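Local coordinates for UDP-glucose:anthocyanidin 3-O-glucosyltransferase (Clitoria ternatea, PDB 4REL), which is a plant glycosyltransferase of the GT-B clan, built from two Rossmann-like domains, each with a central parallel sheet, at residues Q5-F10 with P33-S38; L24-A29 with N57-F62. All coordinates share one frame; numbering follows the deposited sequence.

Interaction 1. Residues Q5-F10 with P33-S38; sequences QHVAIF and PNTSFS. With ACT (acetate ion), chain G.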
ATOM      1  N   GLN A   5       7.568 -28.647  -7.266  1.00  9.53           N
ATOM      2  CA  GLN A   5       7.679 -27.287  -6.712  1.00  9.26           C
ATOM      3  C   GLN A   5       6.324 -26.823  -6.182  1.00  9.90           C
ATOM      4  O   GLN A   5       5.299 -26.912  -6.870  1.00 12.40           O
ATOM      5  CB  GLN A   5       8.206 -26.291  -7.750  1.00 15.52           C
ATOM      6  CG  GLN A   5       9.599 -26.627  -8.306  1.00 20.60           C
ATOM      7  CD  GLN A   5      10.576 -27.043  -7.223  1.00 24.88           C
ATOM      8  OE1 GLN A   5      10.770 -28.234  -6.972  1.00 29.25           O
ATOM      9  NE2 GLN A   5      11.195 -26.065  -6.575  1.00 26.34           N
ATOM     10  N   HIS A   6       6.320 -26.330  -4.951  1.00  7.28           N
ATOM     11  CA  HIS A   6       5.066 -26.007  -4.280  1.00 10.01           C
ATOM     12  C   HIS A   6       5.270 -24.830  -3.344  1.00 10.96           C
ATOM     13  O   HIS A   6       5.900 -24.959  -2.293  1.00  9.85           O
ATOM     14  CB  HIS A   6       4.549 -27.228  -3.512  1.00  8.54           C
ATOM     15  CG  HIS A   6       3.276 -26.981  -2.748  1.00  9.55           C
ATOM     16  ND1 HIS A   6       2.823 -27.838  -1.772  1.00 10.20           N
ATOM     17  CD2 HIS A   6       2.353 -25.996  -2.850  1.00  9.58           C
ATOM     18  CE1 HIS A   6       1.683 -27.373  -1.275  1.00 13.69           C
ATOM     19  NE2 HIS A   6       1.380 -26.259  -1.911  1.00 11.19           N
ATOM     20  N   VAL A   7       4.710 -23.687  -3.729  1.00  8.44           N
ATOM     21  CA  VAL A   7       4.883 -22.456  -2.978  1.00  7.10           C
ATOM     22  C   VAL A   7       3.641 -22.223  -2.121  1.00  9.82           C
ATOM     23  O   VAL A   7       2.508 -22.256  -2.621  1.00 10.84           O
ATOM     24  CB  VAL A   7       5.074 -21.267  -3.939  1.00  7.42           C
ATOM     25  CG1 VAL A   7       5.301 -19.976  -3.168  1.00  7.98           C
ATOM     26  CG2 VAL A   7       6.245 -21.541  -4.865  1.00 10.74           C
ATOM     27  N   ALA A   8       3.842 -22.016  -0.822  1.00  6.03           N
ATOM     28  CA  ALA A   8       2.734 -21.646   0.047  1.00  7.19           C
ATOM     29  C   ALA A   8       2.815 -20.153   0.247  1.00 10.08           C
ATOM     30  O   ALA A   8       3.907 -19.615   0.439  1.00  8.85           O
ATOM     31  CB  ALA A   8       2.830 -22.363   1.379  1.00  8.56           C
ATOM     32  N   ILE A   9       1.660 -19.485   0.210  1.00  6.80           N
ATOM     33  CA  ILE A   9       1.615 -18.035   0.289  1.00  6.04           C
ATOM     34  C   ILE A   9       0.721 -17.596   1.431  1.00  7.56           C
ATOM     35  O   ILE A   9      -0.427 -18.047   1.535  1.00  9.05           O
ATOM     36  CB  ILE A   9       1.101 -17.421  -1.032  1.00  7.06           C
ATOM     37  CG1 ILE A   9       2.024 -17.817  -2.197  1.00 11.00           C
ATOM     38  CG2 ILE A   9       1.033 -15.897  -0.923  1.00  9.10           C
ATOM     39  CD1 ILE A   9       1.450 -18.911  -3.083  1.00 11.47           C
ATOM     40  N   PHE A  10       1.257 -16.724   2.288  1.00  7.30           N
ATOM     41  CA  PHE A  10       0.501 -16.165   3.420  1.00  5.90           C
ATOM     42  C   PHE A  10       0.350 -14.657   3.295  1.00  8.48           C
ATOM     43  O   PHE A  10       1.268 -13.921   3.651  1.00  8.50           O
ATOM     44  CB  PHE A  10       1.204 -16.468   4.759  1.00  8.67           C
ATOM     45  CG  PHE A  10       1.334 -17.944   5.068  1.00  8.50           C
ATOM     46  CD1 PHE A  10       0.279 -18.648   5.638  1.00  9.54           C
ATOM     47  CD2 PHE A  10       2.525 -18.613   4.807  1.00 10.88           C
ATOM     48  CE1 PHE A  10       0.400 -20.006   5.926  1.00  9.23           C
ATOM     49  CE2 PHE A  10       2.663 -19.968   5.094  1.00  9.15           C
ATOM     50  CZ  PHE A  10       1.592 -20.667   5.660  1.00 10.40           C
ATOM     51  N   PRO A  33       3.616 -22.514 -14.859  1.00 10.21           N
ATOM     52  CA  PRO A  33       2.372 -23.281 -14.749  1.00 11.50           C
ATOM     53  C   PRO A  33       2.551 -24.715 -14.233  1.00 10.82           C
ATOM     54  O   PRO A  33       1.559 -25.336 -13.871  1.00 12.55           O
ATOM     55  CB  PRO A  33       1.842 -23.293 -16.187  1.00 14.64           C
ATOM     56  CG  PRO A  33       3.056 -23.118 -17.032  1.00 12.64           C
ATOM     57  CD  PRO A  33       3.948 -22.192 -16.258  1.00  8.91           C
ATOM     58  N   ASN A  34       3.777 -25.222 -14.203  1.00 11.18           N
ATOM     59  CA  ASN A  34       4.041 -26.547 -13.648  1.00 14.08           C
ATOM     60  C   ASN A  34       4.254 -26.553 -12.131  1.00 14.70           C
ATOM     61  O   ASN A  34       4.459 -27.603 -11.522  1.00 18.28           O
ATOM     62  CB  ASN A  34       5.228 -27.205 -14.367  1.00 15.30           C
ATOM     63  CG  ASN A  34       6.589 -26.570 -14.024  1.00 29.00           C
ATOM     64  OD1 ASN A  34       7.631 -27.180 -14.274  1.00 37.62           O
ATOM     65  ND2 ASN A  34       6.587 -25.347 -13.477  1.00 25.17           N
ATOM     66  N   THR A  35       4.199 -25.370 -11.533  1.00  9.81           N
ATOM     67  CA  THR A  35       4.455 -25.204 -10.104  1.00  7.67           C
ATOM     68  C   THR A  35       3.137 -24.922  -9.392  1.00 10.19           C
ATOM     69  O   THR A  35       2.287 -24.213  -9.930  1.00  9.54           O
ATOM     70  CB  THR A  35       5.423 -24.033  -9.877  1.00 11.08           C
ATOM     71  OG1 THR A  35       6.701 -24.367 -10.436  1.00 13.17           O
ATOM     72  CG2 THR A  35       5.593 -23.729  -8.397  1.00 11.58           C
ATOM     73  N   SER A  36       2.966 -25.501  -8.204  1.00  9.41           N
ATOM     74  CA  SER A  36       1.756 -25.312  -7.405  1.00  9.54           C
ATOM     75  C   SER A  36       1.899 -24.085  -6.532  1.00 10.07           C
ATOM     76  O   SER A  36       2.937 -23.902  -5.896  1.00 11.29           O
ATOM     77  CB  SER A  36       1.525 -26.513  -6.491  1.00 10.21           C
ATOM     78  OG  SER A  36       1.357 -27.697  -7.263  1.00 12.44           O
ATOM     79  N   PHE A  37       0.847 -23.270  -6.490  1.00  8.88           N
ATOM     80  CA  PHE A  37       0.801 -22.099  -5.621  1.00  7.82           C
ATOM     81  C   PHE A  37      -0.412 -22.218  -4.705  1.00  8.40           C
ATOM     82  O   PHE A  37      -1.553 -22.298  -5.166  1.00 10.88           O
ATOM     83  CB  PHE A  37       0.747 -20.808  -6.451  1.00  8.50           C
ATOM     84  CG  PHE A  37       2.008 -20.557  -7.246  1.00  9.42           C
ATOM     85  CD1 PHE A  37       2.997 -19.716  -6.755  1.00 12.90           C
ATOM     86  CD2 PHE A  37       2.225 -21.202  -8.458  1.00 10.44           C
ATOM     87  CE1 PHE A  37       4.171 -19.489  -7.472  1.00  9.76           C
ATOM     88  CE2 PHE A  37       3.401 -20.987  -9.177  1.00 11.08           C
ATOM     89  CZ  PHE A  37       4.371 -20.126  -8.684  1.00 10.51           C
ATOM     90  N   SER A  38      -0.156 -22.241  -3.402  1.00  8.87           N
ATOM     91  CA  SER A  38      -1.213 -22.460  -2.430  1.00  8.55           C
ATOM     92  C   SER A  38      -1.389 -21.196  -1.604  1.00 10.72           C
ATOM     93  O   SER A  38      -0.531 -20.850  -0.795  1.00 10.14           O
ATOM     94  CB  SER A  38      -0.874 -23.658  -1.539  1.00  7.96           C
ATOM     95  OG  SER A  38      -0.892 -24.885  -2.284  1.00  7.85           O
TER
HETATM   96  C   ACT G1006      -0.518 -27.434 -10.516  1.00 33.80           C
HETATM   97  O   ACT G1006      -0.382 -27.390  -9.273  1.00 25.92           O
HETATM   98  OXT ACT G1006      -1.637 -27.646 -11.040  1.00 41.42           O
HETATM   99  CH3 ACT G1006       0.711 -27.369 -11.382  1.00 19.79           C

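Interaction 2. Residues L24-A29 with N57-F62; sequences LVLKLA and NNIRVF. With ACT (acetate ion), chain G.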
ATOM      1  N   LEU A  24       1.150 -10.573  -7.456  1.00  8.19           N
ATOM      2  CA  LEU A  24       2.454 -11.218  -7.612  1.00  9.81           C
ATOM      3  C   LEU A  24       2.321 -12.719  -7.868  1.00 11.09           C
ATOM      4  O   LEU A  24       2.973 -13.275  -8.761  1.00  9.60           O
ATOM      5  CB  LEU A  24       3.324 -10.968  -6.379  1.00 10.06           C
ATOM      6  CG  LEU A  24       4.676 -11.699  -6.373  1.00  9.14           C
ATOM      7  CD1 LEU A  24       5.583 -11.190  -7.484  1.00 11.11           C
ATOM      8  CD2 LEU A  24       5.359 -11.530  -5.013  1.00  7.80           C
ATOM      9  N   VAL A  25       1.472 -13.382  -7.092  1.00  9.45           N
ATOM     10  CA  VAL A  25       1.272 -14.826  -7.264  1.00  9.32           C
ATOM     11  C   VAL A  25       0.706 -15.158  -8.648  1.00 10.04           C
ATOM     12  O   VAL A  25       1.104 -16.152  -9.272  1.00 10.16           O
ATOM     13  CB  VAL A  25       0.366 -15.396  -6.141  1.00 11.29           C
ATOM     14  CG1 VAL A  25      -0.039 -16.840  -6.443  1.00 12.63           C
ATOM     15  CG2 VAL A  25       1.090 -15.320  -4.796  1.00 11.65           C
ATOM     16  N   LEU A  26      -0.210 -14.325  -9.142  1.00  8.29           N
ATOM     17  CA  LEU A  26      -0.732 -14.520 -10.498  1.00  9.25           C
ATOM     18  C   LEU A  26       0.396 -14.474 -11.531  1.00 12.97           C
ATOM     19  O   LEU A  26       0.425 -15.286 -12.458  1.00 11.78           O
ATOM     20  CB  LEU A  26      -1.808 -13.479 -10.836  1.00 10.93           C
ATOM     21  CG  LEU A  26      -3.167 -13.683 -10.165  1.00 12.18           C
ATOM     22  CD1 LEU A  26      -4.058 -12.466 -10.327  1.00 12.95           C
ATOM     23  CD2 LEU A  26      -3.875 -14.913 -10.727  1.00 12.94           C
ATOM     24  N   LYS A  27       1.320 -13.532 -11.372  1.00 12.64           N
ATOM     25  CA  LYS A  27       2.443 -13.408 -12.311  1.00 11.66           C
ATOM     26  C   LYS A  27       3.343 -14.633 -12.235  1.00 11.55           C
ATOM     27  O   LYS A  27       3.776 -15.161 -13.258  1.00 10.56           O
ATOM     28  CB  LYS A  27       3.274 -12.154 -12.018  1.00 10.57           C
ATOM     29  CG  LYS A  27       2.555 -10.833 -12.309  1.00 14.75           C
ATOM     30  CD  LYS A  27       3.361  -9.641 -11.779  1.00 15.89           C
ATOM     31  CE  LYS A  27       2.530  -8.364 -11.812  1.00 21.53           C
ATOM     32  NZ  LYS A  27       3.315  -7.206 -11.285  1.00 17.40           N
ATOM     33  N   LEU A  28       3.643 -15.061 -11.012  1.00  8.26           N
ATOM     34  CA  LEU A  28       4.497 -16.234 -10.805  1.00  6.84           C
ATOM     35  C   LEU A  28       3.825 -17.505 -11.327  1.00 10.49           C
ATOM     36  O   LEU A  28       4.482 -18.367 -11.913  1.00 11.10           O
ATOM     37  CB  LEU A  28       4.828 -16.405  -9.319  1.00  7.19           C
ATOM     38  CG  LEU A  28       5.691 -15.289  -8.718  1.00  9.60           C
ATOM     39  CD1 LEU A  28       5.781 -15.448  -7.196  1.00 10.75           C
ATOM     40  CD2 LEU A  28       7.083 -15.279  -9.340  1.00 13.24           C
ATOM     41  N   ALA A  29       2.522 -17.633 -11.090  1.00 10.37           N
ATOM     42  CA  ALA A  29       1.794 -18.820 -11.532  1.00 12.23           C
ATOM     43  C   ALA A  29       1.717 -18.894 -13.056  1.00 13.75           C
ATOM     44  O   ALA A  29       1.731 -19.981 -13.640  1.00 13.30           O
ATOM     45  CB  ALA A  29       0.406 -18.848 -10.927  1.00 13.49           C
ATOM     46  N   ASN A  57      -5.304 -22.626 -12.921  1.00 15.84           N
ATOM     47  CA  ASN A  57      -5.419 -23.964 -12.369  1.00 19.83           C
ATOM     48  C   ASN A  57      -4.353 -24.306 -11.331  1.00 21.91           C
ATOM     49  O   ASN A  57      -4.581 -25.143 -10.459  1.00 24.00           O
ATOM     50  CB  ASN A  57      -5.400 -24.987 -13.506  1.00 31.63           C
ATOM     51  CG  ASN A  57      -6.407 -24.664 -14.592  1.00 46.45           C
ATOM     52  OD1 ASN A  57      -7.552 -24.297 -14.307  1.00 51.89           O
ATOM     53  ND2 ASN A  57      -5.985 -24.790 -15.848  1.00 51.86           N
ATOM     54  N   ASN A  58      -3.197 -23.653 -11.411  1.00 17.30           N
ATOM     55  CA  ASN A  58      -2.116 -23.956 -10.472  1.00 14.94           C
ATOM     56  C   ASN A  58      -2.119 -23.101  -9.195  1.00 13.14           C
ATOM     57  O   ASN A  58      -1.190 -23.182  -8.384  1.00 14.05           O
ATOM     58  CB  ASN A  58      -0.742 -23.943 -11.162  1.00 10.44           C
ATOM     59  CG  ASN A  58      -0.375 -22.588 -11.746  1.00 13.98           C
ATOM     60  OD1 ASN A  58      -1.237 -21.812 -12.173  1.00 13.73           O
ATOM     61  ND2 ASN A  58       0.922 -22.299 -11.769  1.00 12.27           N
ATOM     62  N   ILE A  59      -3.165 -22.290  -9.024  1.00 10.02           N
ATOM     63  CA  ILE A  59      -3.383 -21.573  -7.769  1.00  8.63           C
ATOM     64  C   ILE A  59      -4.579 -22.197  -7.060  1.00 11.57           C
ATOM     65  O   ILE A  59      -5.656 -22.358  -7.651  1.00 13.25           O
ATOM     66  CB  ILE A  59      -3.651 -20.064  -7.978  1.00  9.59           C
ATOM     67  CG1 ILE A  59      -2.449 -19.396  -8.651  1.00  9.79           C
ATOM     68  CG2 ILE A  59      -3.959 -19.406  -6.643  1.00  8.79           C
ATOM     69  CD1 ILE A  59      -2.644 -17.900  -8.936  1.00  9.16           C
ATOM     70  N   ARG A  60      -4.386 -22.578  -5.804  1.00  7.27           N
ATOM     71  CA  ARG A  60      -5.465 -23.159  -5.017  1.00  8.54           C
ATOM     72  C   ARG A  60      -5.593 -22.345  -3.752  1.00 12.78           C
ATOM     73  O   ARG A  60      -4.592 -21.868  -3.223  1.00  9.36           O
ATOM     74  CB  ARG A  60      -5.159 -24.615  -4.674  1.00  9.25           C
ATOM     75  CG  ARG A  60      -5.135 -25.518  -5.899  1.00 12.55           C
ATOM     76  CD  ARG A  60      -4.512 -26.877  -5.609  1.00 17.19           C
ATOM     77  NE  ARG A  60      -4.390 -27.664  -6.842  1.00 23.01           N
ATOM     78  CZ  ARG A  60      -3.331 -27.639  -7.648  1.00 24.44           C
ATOM     79  NH1 ARG A  60      -2.284 -26.886  -7.349  1.00 22.11           N
ATOM     80  NH2 ARG A  60      -3.315 -28.378  -8.754  1.00 22.10           N
ATOM     81  N   VAL A  61      -6.821 -22.204  -3.263  1.00 11.09           N
ATOM     82  CA  VAL A  61      -7.077 -21.329  -2.123  1.00 10.67           C
ATOM     83  C   VAL A  61      -7.457 -22.149  -0.899  1.00 11.46           C
ATOM     84  O   VAL A  61      -8.294 -23.052  -0.980  1.00 12.42           O
ATOM     85  CB  VAL A  61      -8.186 -20.326  -2.461  1.00 11.05           C
ATOM     86  CG1 VAL A  61      -8.540 -19.480  -1.240  1.00 12.24           C
ATOM     87  CG2 VAL A  61      -7.740 -19.436  -3.612  1.00 13.32           C
ATOM     88  N   PHE A  62      -6.817 -21.852   0.231  1.00  7.90           N
ATOM     89  CA  PHE A  62      -7.097 -22.562   1.476  1.00  9.49           C
ATOM     90  C   PHE A  62      -7.455 -21.586   2.578  1.00 13.16           C
ATOM     91  O   PHE A  62      -7.091 -20.408   2.515  1.00 12.98           O
ATOM     92  CB  PHE A  62      -5.904 -23.440   1.869  1.00 10.05           C
ATOM     93  CG  PHE A  62      -5.516 -24.416   0.791  1.00 10.60           C
ATOM     94  CD1 PHE A  62      -6.216 -25.597   0.634  1.00 13.16           C
ATOM     95  CD2 PHE A  62      -4.481 -24.130  -0.094  1.00 10.51           C
ATOM     96  CE1 PHE A  62      -5.891 -26.482  -0.374  1.00 11.25           C
ATOM     97  CE2 PHE A  62      -4.148 -25.017  -1.107  1.00  9.59           C
ATOM     98  CZ  PHE A  62      -4.851 -26.195  -1.245  1.00 13.56           C
TER
HETATM   99  C   ACT G1006      -0.518 -27.434 -10.516  1.00 33.80           C
HETATM  100  O   ACT G1006      -0.382 -27.390  -9.273  1.00 25.92           O
HETATM  101  OXT ACT G1006      -1.637 -27.646 -11.040  1.00 41.42           O
HETATM  102  CH3 ACT G1006       0.711 -27.369 -11.382  1.00 19.79           C
HETATM  103  O   HOH W   1      -1.108 -20.122 -14.193  1.00 41.36           O

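Interaction 1. Residues Q5-F10 with P33-S38
His6 and Ser38 meet on one face of a parallel strand pair, with His6 NE2 2.7 Å from Ser38 OG in a hydrogen bond that either partner could donate. CG of His6 stands anti to the backbone N (chi1 178°), and the imidazole passes beside Ser36, its CD2 3.8 Å from Ser36 CB. On the other face Val7 and Phe37 lie side by side and point the same way: Val7 CB comes to 3.8 Å of Phe37 CD1, obliquely to the ring. Ile9 CD1 reaches back along the same face to the edge of that ring and packs 3.9 Å from Phe37 CB.

Between the two faces runs a regular parallel ladder. Ser36 N donates to Gln5 O and Val7 N to Ser36 O (2.8 Å); then Ser38 N donates to Val7 O (2.8 Å) and Ile9 N to Ser38 O. Where the ladder begins, Gln5 CB rests 3.6 Å from Thr35 OG1, while the bent Gln5 chain carries its amide away to the carbonyl of Ile443 and to O of the C-terminal residue, Ser446.

A second shell fixes the polar groups. His6 ND1 is bonded to Gln106 O, so both nitrogens are held and the imidazole has little freedom to turn. Ser36 OG has two acceptors within reach of its one proton, Gln106 OE1 and atom O of an acetate ion, 2.7 Å from Ser36 OG, and the choice is not settled.

The two strands are the outer members of the first beta-alpha-beta unit of the Rossmann-like N-terminal sheet, joined by helix 18-31. That helix covers Ile9 with Leu21 and Val25, and Phe37 with Leu28 and Ala29; helix 89-104 covers the face of His6 and Ser38, and strands 110-114 and 59-64 flank the pair.

Interaction 2. Residues L24-A29 with N57-F62
Ile59 packs from its strand against residues 24-29 of helix 18-31 and makes all the contacts between apolar side chains. Its CG1 lies 3.7 Å from Ala29 CB, and with chi2 at 178° CD1 extends onward to the tips of two more side chains. There CD1 is 3.7 Å from Leu26 CD2, whose side chain lies across it at about a right angle, and 3.8 Å from Val25 CG1, whose side chain is set more obliquely.

The direct polar contact belongs to Asn58. Its ND2 donates to Ala29 O at 3.1 Å, with an N-H...O angle of 157°, and approaches the carbonyl well to one side, at a C=O...N angle of 112°. The same nitrogen also bonds Thr35 O, so the amide is held between the last turn of helix 18-31 and the loop residue just ahead of strand 36-42. One water joins the two residues again, donating to Asn58 OD1 at 2.6 Å and, weakly, to Ala29 O.

Charge appears on the far side of the strand, where Arg60 binds an acetate ion, probably from the crystallisation liquor. NH1 holds acetate O at 2.8 Å and NH2 holds OXT at 2.9 Å, with the acetate carbon at the guanidinium edge, in its plane.

The contact is thus greasy at Ile59 and polar at Asn58. A carbonyl near the C-terminal end of a helix probably carries extra negative character, which the Asn58 N-H and the water would offset, while the charged pair stays apart from the helix.

From the N terminus, the chain lays down strand 6-10, runs through helix 18-31 and returns in strand 36-42; interaction 1 closes that first loop as a beta-alpha-beta crossover. Interaction 2 starts inside it, on the helix, and closes a second loop on strand 59-64, so the segments alternate and the two loops cross. Strand 36-42 lies between strands 6-10 and 59-64, and Phe37 probably bonds through its backbone N and O to Asn58 and Arg60. Interaction 1 pairs two strands and interaction 2 ties helix 18-31 to the edge strand, 59-64, so three adjoining strands at one edge of the sheet and the helix over them are joined, with one acetate touching both contacts.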